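Local coordinates for protein nitroreductase (Bacteroides fragilis NCTC 9343, PDB 3EK3) that binds flavin mononucleotide and probably catalyses NAD(P)H-dependent reduction reactions as a nitroreductase-like flavoenzyme, at residues 12-17 / 119-124; 38-43 / 47-52; 140-145 / 158-163. All coordinates share one frame; numbering follows the deposited sequence.

Interaction 1: residues 12-17 / 119-124; sequences KARRSV and NMFLAA. With FMN (flavin mononucleotide), chain B.
Arg14 CD lies 3.5 Å from Phe121 CB, and the two side chains run at a slant to one another, with guanidinium and phenyl planes 45° apart. A second apolar touch comes from Leu122, whose CD2 methyl reaches to 4.0 Å from Arg14 CB. No hydrogen bond joins the two segments: residues 119-124 meet only the aliphatic part of the arginine, while Glu118 of the same helix makes a long, weak ion pair with Arg14 NE. With CG anti to the backbone N (chi1 -177°) and further bends at chi2 and chi3, the chain runs past Phe121 and turns its guanidinium edge to the FMN phosphate. There NH1 of Arg14 binds O3P of FMN at 2.8 Å, while NH2 is shared between O3P and O1P. This basic loop directly after helix 6-13 forms part of the phosphate site of the FMN-dependent nitroreductase fold. Arg15 NE and the backbone N of Ser16 each lie 2.8 Å from O2P of FMN, the amide bond nearly straight at 170°, and Ser16 OG donates to O3P at 2.7 Å. Beside them Lys179 also binds FMN. Tyr39 O of the second subunit accepts from Arg14 NH2, and Pro41 of that subunit packs on the same arginine.

Interaction 2: residues 38-43 / 47-52; sequences AYAPSG and ETWHFT. With FMN (flavin mononucleotide), chain C.
The loop leaving helix 27-38 folds back on the start of strand 50-54, and at the dimer interface of this nitroreductase fold its outer side faces the FMN whose phosphate is bound by the second subunit. Phe51 and Thr52 pair with a strand of that subunit, carrying the sheet across. Pro41 CB approaches O3' of that FMN to 3.1 Å, and Gly43 N lies 3.3 Å from C8 of its ring system, so residues 38-43 stand between the cofactor and residues 47-52.

On the inner side, Trp49 fills the bend. Its CG sits between the backbone N and the carbonyl carbon (chi1 43°), a setting that directs the indole back into the loop. The benzo end enters first: CH2 of Trp49 lies 3.2 Å from the carbonyl O of Ala40, which meets the ring at its edge and in its plane, as does Pro41 O near that plane. Ser42 CB instead stands over a face, 4.0 Å from the centroid of the Trp49 six-membered ring and 27° off its normal, a CH-pi contact. Ala40 CB adds an apolar touch to CH2. Within the second segment, Phe51 CZ and Glu47 CA lie over opposite faces of the indole, both offset toward its rim. Beyond the indole, Phe51 CE2 reaches Ala38 CA, and the Phe51 ring also packs on Ala116 and Met120 of helix 109-126.

Polar links close the loop at both ends. Glu47 N donates to Ser42 OG at 3.2 Å, with an angle of 158°. Glu47 OE2 accepts from Lys182 N of the second subunit and from a water lying in the indole plane; this water also donates to Ala38 O and accepts from Trp49 NE1 at 2.9 Å.

Interaction 3: residues 140-145 / 158-163; sequences TCDDPE and NHKVYG
Backbones 140-145 and 158-163 come nearest at Cys141 and Val161, whose CA atoms are 6.3 Å apart, where a type I turn from Thr140 to Asp143 meets the start of strand 160-168. The Cys141 side chain points at the strand: chi1 of 65° aims SG at Val161 N, 3.6 Å away, and the N-H...S angle of 171° is almost straight, although the length makes this a weak hydrogen bond. Cys141 CB packs against CG2 of Val161 at 3.9 Å.

Asp142 and Lys160 meet nearly at right angles on the more exposed side. Lys160 bends at chi2 and then extends, bringing NZ to 2.8 Å from Asp142 OD2, on the syn side and 18° out of the carboxylate plane. The other bond of this salt bridge, from Lys160 NZ to Asp142 OD1, is weak at 3.1 Å. OD1 of Asp142 has a second cationic partner in Arg147, whose NH2 also donates to His159 O.

Leu150 of helix 144-153 touches both Cys141 and Val161. Asp143 stands at the N-cap of this helix, OD1 accepting from Val146 N and, weakly, from Glu145 N; the turn thus leads into a capped helix packed beside a strand of the antiparallel sheet.

From the N terminus, helix 6-13 leads into residues 12-17, which meet residues 119-124 about a hundred residues later; interaction 1 thus closes a long loop onto helix 109-126. Interaction 2 falls wholly within that span as a short local closure between helix 27-38 and strand 50-54. The two touch where Asn119 packs on Ala40 and Met120 on Phe51, and both face the second subunit. Interaction 3 opens only after interaction 1 has closed, spanning helix 144-153 before strand 160-168. It touches interaction 2 through His159, which packs against Thr48 and His50, but stays about 8 Å from interaction 1 at the nearest atoms. Strands 50-54 and 160-168 share one antiparallel sheet. None of the loops cross.

Interaction 1: residues 12-17 / 119-124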
loop_
_atom_site.group_PDB
_atom_site.type_symbol
_atom_site.label_atom_id
_atom_site.label_comp_id
_atom_site.label_asym_id
_atom_site.label_seq_id
_atom_site.Cartn_x
_atom_site.Cartn_y
_atom_site.Cartn_z
ATOM N N LYS A 12 -2.185 -7.072 12.932
ATOM C CA LYS A 12 -2.247 -8.539 12.921
ATOM C C LYS A 12 -3.656 -9.090 12.765
ATOM O O LYS A 12 -3.822 -10.171 12.206
ATOM C CB LYS A 12 -1.612 -9.121 14.179
ATOM C CG LYS A 12 -0.120 -8.935 14.277
ATOM C CD LYS A 12 0.293 -9.271 15.711
ATOM C CE LYS A 12 1.718 -9.645 15.837
ATOM N NZ LYS A 12 2.020 -10.127 17.236
ATOM N N ALA A 13 -4.663 -8.365 13.249
ATOM C CA ALA A 13 -6.043 -8.867 13.259
ATOM C C ALA A 13 -6.763 -8.650 11.929
ATOM O O ALA A 13 -7.757 -9.328 11.657
ATOM C CB ALA A 13 -6.842 -8.235 14.383
ATOM N N ARG A 14 -6.275 -7.723 11.118
ATOM C CA ARG A 14 -6.870 -7.443 9.802
ATOM C C ARG A 14 -6.869 -8.678 8.924
ATOM O O ARG A 14 -5.811 -9.264 8.657
ATOM C CB ARG A 14 -6.137 -6.308 9.093
ATOM C CG ARG A 14 -6.745 -5.904 7.753
ATOM C CD ARG A 14 -5.712 -5.605 6.684
ATOM N NE ARG A 14 -4.714 -6.657 6.576
ATOM C CZ ARG A 14 -4.902 -7.817 5.951
ATOM N NH1 ARG A 14 -6.036 -8.088 5.344
ATOM N NH2 ARG A 14 -3.946 -8.718 5.975
ATOM N N ARG A 15 -8.048 -9.038 8.426
ATOM C CA ARG A 15 -8.181 -10.199 7.550
ATOM C C ARG A 15 -9.038 -9.862 6.341
ATOM O O ARG A 15 -9.844 -8.921 6.357
ATOM C CB ARG A 15 -8.786 -11.402 8.299
ATOM C CG ARG A 15 -7.954 -11.949 9.479
ATOM C CD ARG A 15 -6.579 -12.443 9.078
ATOM N NE ARG A 15 -6.639 -13.545 8.121
ATOM C CZ ARG A 15 -6.984 -14.796 8.412
ATOM N NH1 ARG A 15 -7.306 -15.133 9.666
ATOM N NH2 ARG A 15 -7.015 -15.726 7.449
ATOM N N SER A 16 -8.872 -10.658 5.291
ATOM C CA SER A 16 -9.735 -10.571 4.142
ATOM C C SER A 16 -10.997 -11.399 4.353
ATOM O O SER A 16 -10.952 -12.632 4.450
ATOM C CB SER A 16 -8.987 -11.071 2.926
ATOM O OG SER A 16 -7.917 -10.197 2.579
ATOM N N VAL A 17 -12.137 -10.713 4.405
ATOM C CA VAL A 17 -13.421 -11.350 4.681
ATOM C C VAL A 17 -14.259 -11.392 3.402
ATOM O O VAL A 17 -14.330 -10.410 2.672
ATOM C CB VAL A 17 -14.179 -10.581 5.787
ATOM C CG1 VAL A 17 -15.657 -11.041 5.902
ATOM C CG2 VAL A 17 -13.466 -10.742 7.136
ATOM N N ASN A 119 -4.641 1.668 4.743
ATOM C CA ASN A 119 -5.228 2.505 5.811
ATOM C C ASN A 119 -6.719 2.212 6.053
ATOM O O ASN A 119 -7.177 2.118 7.184
ATOM C CB ASN A 119 -5.026 4.005 5.486
ATOM C CG ASN A 119 -3.642 4.486 5.833
ATOM O OD1 ASN A 119 -2.784 3.695 6.265
ATOM N ND2 ASN A 119 -3.409 5.802 5.669
HETATM N N MSE A 120 -7.470 2.115 4.972
HETATM C CA MSE A 120 -8.901 1.859 5.026
HETATM C C MSE A 120 -9.205 0.515 5.683
HETATM O O MSE A 120 -10.074 0.440 6.563
HETATM C CB MSE A 120 -9.479 1.900 3.610
HETATM C CG MSE A 120 -9.560 3.279 3.056
HETATM SE SE MSE A 120 -10.687 3.278 1.433
HETATM C CE MSE A 120 -10.094 4.975 0.705
ATOM N N PHE A 121 -8.456 -0.529 5.304
ATOM C CA PHE A 121 -8.587 -1.866 5.933
ATOM C C PHE A 121 -8.394 -1.780 7.441
ATOM O O PHE A 121 -9.159 -2.331 8.238
ATOM C CB PHE A 121 -7.564 -2.870 5.422
ATOM C CG PHE A 121 -7.727 -3.291 3.956
ATOM C CD1 PHE A 121 -8.971 -3.297 3.287
ATOM C CD2 PHE A 121 -6.619 -3.783 3.282
ATOM C CE1 PHE A 121 -9.056 -3.729 1.937
ATOM C CE2 PHE A 121 -6.697 -4.235 1.952
ATOM C CZ PHE A 121 -7.930 -4.202 1.287
ATOM N N LEU A 122 -7.317 -1.088 7.821
ATOM C CA LEU A 122 -6.965 -0.957 9.230
ATOM C C LEU A 122 -7.966 -0.097 10.002
ATOM O O LEU A 122 -8.398 -0.447 11.104
ATOM C CB LEU A 122 -5.535 -0.425 9.348
ATOM C CG LEU A 122 -4.445 -1.367 8.820
ATOM C CD1 LEU A 122 -3.034 -0.704 8.865
ATOM C CD2 LEU A 122 -4.424 -2.728 9.539
ATOM N N ALA A 123 -8.372 1.009 9.396
ATOM C CA ALA A 123 -9.441 1.830 9.936
ATOM C C ALA A 123 -10.706 0.962 10.141
ATOM O O ALA A 123 -11.337 1.009 11.189
ATOM C CB ALA A 123 -9.715 2.989 8.999
ATOM N N ALA A 124 -11.079 0.202 9.118
ATOM C CA ALA A 124 -12.274 -0.644 9.186
ATOM C C ALA A 124 -12.138 -1.658 10.303
ATOM O O ALA A 124 -13.041 -1.816 11.117
ATOM C CB ALA A 124 -12.503 -1.338 7.867
HETATM N N1 FMN B . -8.958 -11.081 -2.228
HETATM C C2 FMN B . -10.089 -11.355 -2.961
HETATM O O2 FMN B . -10.996 -12.041 -2.480
HETATM N N3 FMN B . -10.236 -10.912 -4.258
HETATM C C4 FMN B . -9.246 -10.192 -4.836
HETATM O O4 FMN B . -9.511 -9.632 -5.912
HETATM C C4A FMN B . -8.099 -9.894 -4.089
HETATM N N5 FMN B . -7.095 -9.147 -4.650
HETATM C C5A FMN B . -5.964 -8.805 -3.937
HETATM C C6 FMN B . -4.987 -8.010 -4.538
HETATM C C7 FMN B . -3.853 -7.618 -3.830
HETATM C C7M FMN B . -2.888 -6.584 -4.410
HETATM C C8 FMN B . -3.728 -8.005 -2.489
HETATM C C8M FMN B . -2.792 -7.231 -1.592
HETATM C C9 FMN B . -4.713 -8.798 -1.892
HETATM C C9A FMN B . -5.841 -9.202 -2.600
HETATM N N10 FMN B . -6.840 -10.012 -2.033
HETATM C C10 FMN B . -7.970 -10.311 -2.757
HETATM C "C1'" FMN B . -6.753 -10.457 -0.593
HETATM C "C2'" FMN B . -5.685 -11.546 -0.434
HETATM O "O2'" FMN B . -6.164 -12.776 -0.947
HETATM C "C3'" FMN B . -5.408 -11.701 1.051
HETATM O "O3'" FMN B . -4.753 -10.533 1.493
HETATM C "C4'" FMN B . -4.491 -12.902 1.360
HETATM O "O4'" FMN B . -5.164 -14.123 1.082
HETATM C "C5'" FMN B . -4.051 -12.888 2.822
HETATM O "O5'" FMN B . -5.179 -13.019 3.677
HETATM P P FMN B . -5.528 -11.926 4.822
HETATM O O1P FMN B . -4.302 -11.699 5.616
HETATM O O2P FMN B . -6.761 -12.426 5.599
HETATM O O3P FMN B . -5.813 -10.607 4.148
#

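Interaction 2: residues 38-43 / 47-52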
loop_
_atom_site.group_PDB
_atom_site.type_symbol
_atom_site.label_atom_id
_atom_site.label_comp_id
_atom_site.label_asym_id
_atom_site.label_seq_id
_atom_site.Cartn_x
_atom_site.Cartn_y
_atom_site.Cartn_z
ATOM N N ALA A 38 -7.540 8.852 2.766
ATOM C CA ALA A 38 -7.095 10.193 2.380
ATOM C C ALA A 38 -5.787 10.655 3.015
ATOM O O ALA A 38 -5.032 11.446 2.410
ATOM C CB ALA A 38 -8.186 11.218 2.649
ATOM N N TYR A 39 -5.536 10.177 4.238
ATOM C CA TYR A 39 -4.317 10.469 5.000
ATOM C C TYR A 39 -3.096 9.589 4.684
ATOM O O TYR A 39 -1.992 9.810 5.231
ATOM C CB TYR A 39 -4.638 10.433 6.510
ATOM C CG TYR A 39 -5.111 11.755 7.049
ATOM C CD1 TYR A 39 -6.439 12.163 6.910
ATOM C CD2 TYR A 39 -4.226 12.618 7.675
ATOM C CE1 TYR A 39 -6.858 13.389 7.391
ATOM C CE2 TYR A 39 -4.633 13.853 8.142
ATOM C CZ TYR A 39 -5.951 14.236 7.992
ATOM O OH TYR A 39 -6.370 15.447 8.480
ATOM N N ALA A 40 -3.264 8.633 3.763
ATOM C CA ALA A 40 -2.159 7.833 3.266
ATOM C C ALA A 40 -1.079 8.698 2.581
ATOM O O ALA A 40 -1.345 9.789 2.043
ATOM C CB ALA A 40 -2.668 6.711 2.256
ATOM N N PRO A 41 0.156 8.206 2.593
ATOM C CA PRO A 41 1.197 8.916 1.909
ATOM C C PRO A 41 0.937 8.772 0.415
ATOM O O PRO A 41 0.348 7.763 -0.002
ATOM C CB PRO A 41 2.473 8.142 2.284
ATOM C CG PRO A 41 2.005 6.749 2.644
ATOM C CD PRO A 41 0.626 6.967 3.257
ATOM N N SER A 42 1.320 9.788 -0.336
ATOM C CA SER A 42 1.330 9.713 -1.820
ATOM C C SER A 42 2.573 10.331 -2.357
ATOM O O SER A 42 3.104 11.305 -1.817
ATOM C CB SER A 42 0.084 10.379 -2.433
ATOM O OG SER A 42 0.051 11.790 -2.237
ATOM N N GLY A 43 3.052 9.803 -3.495
ATOM C CA GLY A 43 4.277 10.291 -4.074
ATOM C C GLY A 43 4.131 11.755 -4.378
ATOM O O GLY A 43 3.117 12.164 -4.976
ATOM N N GLU A 47 -1.650 13.535 -4.237
ATOM C CA GLU A 47 -3.066 13.273 -3.919
ATOM C C GLU A 47 -3.964 13.248 -5.160
ATOM O O GLU A 47 -5.053 13.849 -5.156
ATOM C CB GLU A 47 -3.622 14.331 -2.974
ATOM C CG GLU A 47 -2.984 14.365 -1.636
ATOM C CD GLU A 47 -3.522 15.470 -0.751
ATOM O OE1 GLU A 47 -3.177 16.652 -0.992
ATOM O OE2 GLU A 47 -4.255 15.141 0.220
ATOM N N THR A 48 -3.510 12.589 -6.227
ATOM C CA THR A 48 -4.272 12.556 -7.461
ATOM C C THR A 48 -5.343 11.452 -7.436
ATOM O O THR A 48 -6.160 11.346 -8.347
ATOM C CB THR A 48 -3.341 12.377 -8.684
ATOM O OG1 THR A 48 -2.398 11.338 -8.390
ATOM C CG2 THR A 48 -2.608 13.663 -8.967
ATOM N N TRP A 49 -5.320 10.630 -6.399
ATOM C CA TRP A 49 -6.277 9.533 -6.245
ATOM C C TRP A 49 -7.717 10.035 -6.125
ATOM O O TRP A 49 -7.981 11.208 -5.818
ATOM C CB TRP A 49 -5.954 8.681 -5.005
ATOM C CG TRP A 49 -5.561 9.446 -3.733
ATOM C CD1 TRP A 49 -6.086 10.625 -3.258
ATOM C CD2 TRP A 49 -4.553 9.070 -2.810
ATOM N NE1 TRP A 49 -5.459 10.992 -2.118
ATOM C CE2 TRP A 49 -4.509 10.054 -1.813
ATOM C CE3 TRP A 49 -3.677 7.985 -2.717
ATOM C CZ2 TRP A 49 -3.615 9.996 -0.761
ATOM C CZ3 TRP A 49 -2.808 7.925 -1.655
ATOM C CH2 TRP A 49 -2.781 8.926 -0.700
ATOM N N HIS A 50 -8.651 9.123 -6.361
ATOM C CA HIS A 50 -10.051 9.351 -6.040
ATOM C C HIS A 50 -10.596 8.098 -5.373
ATOM O O HIS A 50 -10.205 6.991 -5.717
ATOM C CB HIS A 50 -10.889 9.635 -7.288
ATOM C CG HIS A 50 -12.133 10.415 -7.001
ATOM N ND1 HIS A 50 -12.133 11.787 -6.860
ATOM C CD2 HIS A 50 -13.408 10.015 -6.796
ATOM C CE1 HIS A 50 -13.361 12.196 -6.571
ATOM N NE2 HIS A 50 -14.150 11.137 -6.520
ATOM N N PHE A 51 -11.506 8.320 -4.433
ATOM C CA PHE A 51 -12.146 7.283 -3.663
ATOM C C PHE A 51 -13.649 7.387 -3.903
ATOM O O PHE A 51 -14.271 8.334 -3.444
ATOM C CB PHE A 51 -11.855 7.485 -2.175
ATOM C CG PHE A 51 -10.388 7.746 -1.846
ATOM C CD1 PHE A 51 -9.434 6.812 -2.118
ATOM C CD2 PHE A 51 -9.979 8.957 -1.285
ATOM C CE1 PHE A 51 -8.097 7.039 -1.793
ATOM C CE2 PHE A 51 -8.628 9.199 -0.965
ATOM C CZ PHE A 51 -7.688 8.223 -1.251
ATOM N N THR A 52 -14.215 6.428 -4.637
ATOM C CA THR A 52 -15.632 6.428 -4.990
ATOM C C THR A 52 -16.308 5.331 -4.180
ATOM O O THR A 52 -16.186 4.147 -4.487
ATOM C CB THR A 52 -15.845 6.230 -6.521
ATOM O OG1 THR A 52 -15.066 7.203 -7.223
ATOM C CG2 THR A 52 -17.312 6.436 -6.887
HETATM N N1 FMN C . 9.432 10.906 0.332
HETATM C C2 FMN C . 10.785 11.099 0.174
HETATM O O2 FMN C . 11.391 11.896 0.897
HETATM N N3 FMN C . 11.499 10.446 -0.808
HETATM C C4 FMN C . 10.863 9.596 -1.645
HETATM O O4 FMN C . 11.574 8.871 -2.361
HETATM C C4A FMN C . 9.487 9.382 -1.480
HETATM N N5 FMN C . 8.830 8.507 -2.306
HETATM C C5A FMN C . 7.483 8.245 -2.155
HETATM C C6 FMN C . 6.865 7.318 -2.995
HETATM C C7 FMN C . 5.516 7.005 -2.841
HETATM C C7M FMN C . 4.889 5.846 -3.616
HETATM C C8 FMN C . 4.798 7.611 -1.802
HETATM C C8M FMN C . 3.520 6.963 -1.325
HETATM C C9 FMN C . 5.425 8.536 -0.961
HETATM C C9A FMN C . 6.769 8.860 -1.120
HETATM N N10 FMN C . 7.422 9.797 -0.302
HETATM C C10 FMN C . 8.772 10.015 -0.455
HETATM C "C1'" FMN C . 6.695 10.479 0.831
HETATM C "C2'" FMN C . 5.723 11.532 0.285
HETATM O "O2'" FMN C . 6.438 12.676 -0.149
HETATM C "C3'" FMN C . 4.794 11.929 1.419
HETATM O "O3'" FMN C . 3.958 10.827 1.698
HETATM C "C4'" FMN C . 3.891 13.124 1.054
HETATM O "O4'" FMN C . 4.667 14.307 0.915
HETATM C "C5'" FMN C . 2.820 13.343 2.121
HETATM O "O5'" FMN C . 3.426 13.667 3.365
HETATM P P FMN C . 3.154 12.804 4.710
HETATM O O1P FMN C . 1.691 12.664 4.867
HETATM O O2P FMN C . 3.903 13.482 5.872
HETATM O O3P FMN C . 3.663 11.402 4.484
HETATM O O HOH W 1 -5.667 12.844 0.106
#

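Interaction 3: residues 140-145 / 158-163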
loop_
_atom_site.group_PDB
_atom_site.type_symbol
_atom_site.label_atom_id
_atom_site.label_comp_id
_atom_site.label_asym_id
_atom_site.label_seq_id
_atom_site.Cartn_x
_atom_site.Cartn_y
_atom_site.Cartn_z
ATOM N N THR A 140 -10.255 -4.719 -15.993
ATOM C CA THR A 140 -11.539 -4.520 -16.670
ATOM C C THR A 140 -12.006 -3.058 -16.775
ATOM O O THR A 140 -12.970 -2.780 -17.499
ATOM C CB THR A 140 -12.694 -5.346 -16.009
ATOM O OG1 THR A 140 -12.922 -4.898 -14.653
ATOM C CG2 THR A 140 -12.434 -6.849 -16.095
ATOM N N CYS A 141 -11.366 -2.139 -16.044
ATOM C CA CYS A 141 -11.827 -0.749 -16.003
ATOM C C CYS A 141 -11.861 -0.014 -17.353
ATOM O O CYS A 141 -12.578 0.967 -17.480
ATOM C CB CYS A 141 -11.056 0.070 -14.956
ATOM S SG CYS A 141 -9.277 0.287 -15.290
ATOM N N ASP A 142 -11.107 -0.485 -18.341
ATOM C CA ASP A 142 -11.143 0.107 -19.664
ATOM C C ASP A 142 -12.034 -0.647 -20.633
ATOM O O ASP A 142 -12.155 -0.252 -21.800
ATOM C CB ASP A 142 -9.729 0.255 -20.225
ATOM C CG ASP A 142 -8.943 1.384 -19.539
ATOM O OD1 ASP A 142 -9.575 2.305 -18.968
ATOM O OD2 ASP A 142 -7.702 1.355 -19.576
ATOM N N ASP A 143 -12.702 -1.708 -20.188
ATOM C CA ASP A 143 -13.751 -2.294 -21.025
ATOM C C ASP A 143 -14.818 -1.210 -21.215
ATOM O O ASP A 143 -15.188 -0.519 -20.278
ATOM C CB ASP A 143 -14.343 -3.553 -20.371
ATOM C CG ASP A 143 -15.595 -4.045 -21.067
ATOM O OD1 ASP A 143 -16.695 -3.563 -20.757
ATOM O OD2 ASP A 143 -15.474 -4.935 -21.936
ATOM N N PRO A 144 -15.280 -1.018 -22.444
ATOM C CA PRO A 144 -16.208 0.082 -22.722
ATOM C C PRO A 144 -17.436 0.132 -21.815
ATOM O O PRO A 144 -17.783 1.207 -21.314
ATOM C CB PRO A 144 -16.619 -0.172 -24.165
ATOM C CG PRO A 144 -15.428 -0.911 -24.755
ATOM C CD PRO A 144 -14.906 -1.765 -23.662
ATOM N N GLU A 145 -18.097 -1.009 -21.585
ATOM C CA GLU A 145 -19.271 -0.991 -20.725
ATOM C C GLU A 145 -18.929 -0.791 -19.252
ATOM O O GLU A 145 -19.635 -0.052 -18.558
ATOM C CB GLU A 145 -20.149 -2.228 -20.928
ATOM C CG GLU A 145 -20.804 -2.298 -22.328
ATOM C CD GLU A 145 -19.838 -2.795 -23.411
ATOM O OE1 GLU A 145 -18.991 -3.681 -23.127
ATOM O OE2 GLU A 145 -19.920 -2.290 -24.558
ATOM N N ASN A 158 -9.932 9.814 -16.649
ATOM C CA ASN A 158 -8.491 9.691 -16.849
ATOM C C ASN A 158 -7.807 8.827 -15.793
ATOM O O ASN A 158 -6.584 8.757 -15.756
ATOM C CB ASN A 158 -7.840 11.092 -16.866
ATOM C CG ASN A 158 -7.850 11.748 -15.513
ATOM O OD1 ASN A 158 -8.867 11.771 -14.839
ATOM N ND2 ASN A 158 -6.704 12.257 -15.090
ATOM N N HIS A 159 -8.590 8.189 -14.933
ATOM C CA HIS A 159 -8.042 7.332 -13.894
ATOM C C HIS A 159 -8.127 5.896 -14.316
ATOM O O HIS A 159 -9.024 5.510 -15.078
ATOM C CB HIS A 159 -8.845 7.499 -12.617
ATOM C CG HIS A 159 -8.440 8.678 -11.791
ATOM N ND1 HIS A 159 -8.698 8.759 -10.435
ATOM C CD2 HIS A 159 -7.798 9.822 -12.131
ATOM C CE1 HIS A 159 -8.226 9.907 -9.977
ATOM N NE2 HIS A 159 -7.676 10.570 -10.989
ATOM N N LYS A 160 -7.215 5.089 -13.800
ATOM C CA LYS A 160 -7.375 3.644 -13.812
ATOM C C LYS A 160 -7.735 3.219 -12.411
ATOM O O LYS A 160 -7.488 3.940 -11.455
ATOM C CB LYS A 160 -6.077 2.963 -14.218
ATOM C CG LYS A 160 -5.522 3.403 -15.560
ATOM C CD LYS A 160 -6.558 3.399 -16.661
ATOM C CE LYS A 160 -5.913 3.706 -18.012
ATOM N NZ LYS A 160 -6.948 4.014 -19.014
ATOM N N VAL A 161 -8.344 2.039 -12.282
ATOM C CA VAL A 161 -8.762 1.557 -10.967
ATOM C C VAL A 161 -7.658 0.614 -10.493
ATOM O O VAL A 161 -7.426 -0.417 -11.120
ATOM C CB VAL A 161 -10.118 0.814 -11.020
ATOM C CG1 VAL A 161 -10.457 0.236 -9.655
ATOM C CG2 VAL A 161 -11.236 1.793 -11.452
ATOM N N TYR A 162 -6.946 0.982 -9.425
ATOM C CA TYR A 162 -5.849 0.158 -8.901
ATOM C C TYR A 162 -6.285 -0.875 -7.825
ATOM O O TYR A 162 -5.623 -1.923 -7.656
ATOM C CB TYR A 162 -4.743 1.082 -8.403
ATOM C CG TYR A 162 -4.068 1.756 -9.592
ATOM C CD1 TYR A 162 -3.067 1.106 -10.289
ATOM C CD2 TYR A 162 -4.460 3.022 -10.030
ATOM C CE1 TYR A 162 -2.475 1.711 -11.434
ATOM C CE2 TYR A 162 -3.890 3.612 -11.149
ATOM C CZ TYR A 162 -2.895 2.972 -11.839
ATOM O OH TYR A 162 -2.298 3.557 -12.951
ATOM N N GLY A 163 -7.330 -0.572 -7.069
ATOM C CA GLY A 163 -7.931 -1.576 -6.197
ATOM C C GLY A 163 -9.247 -1.105 -5.619
ATOM O O GLY A 163 -9.571 0.084 -5.708
#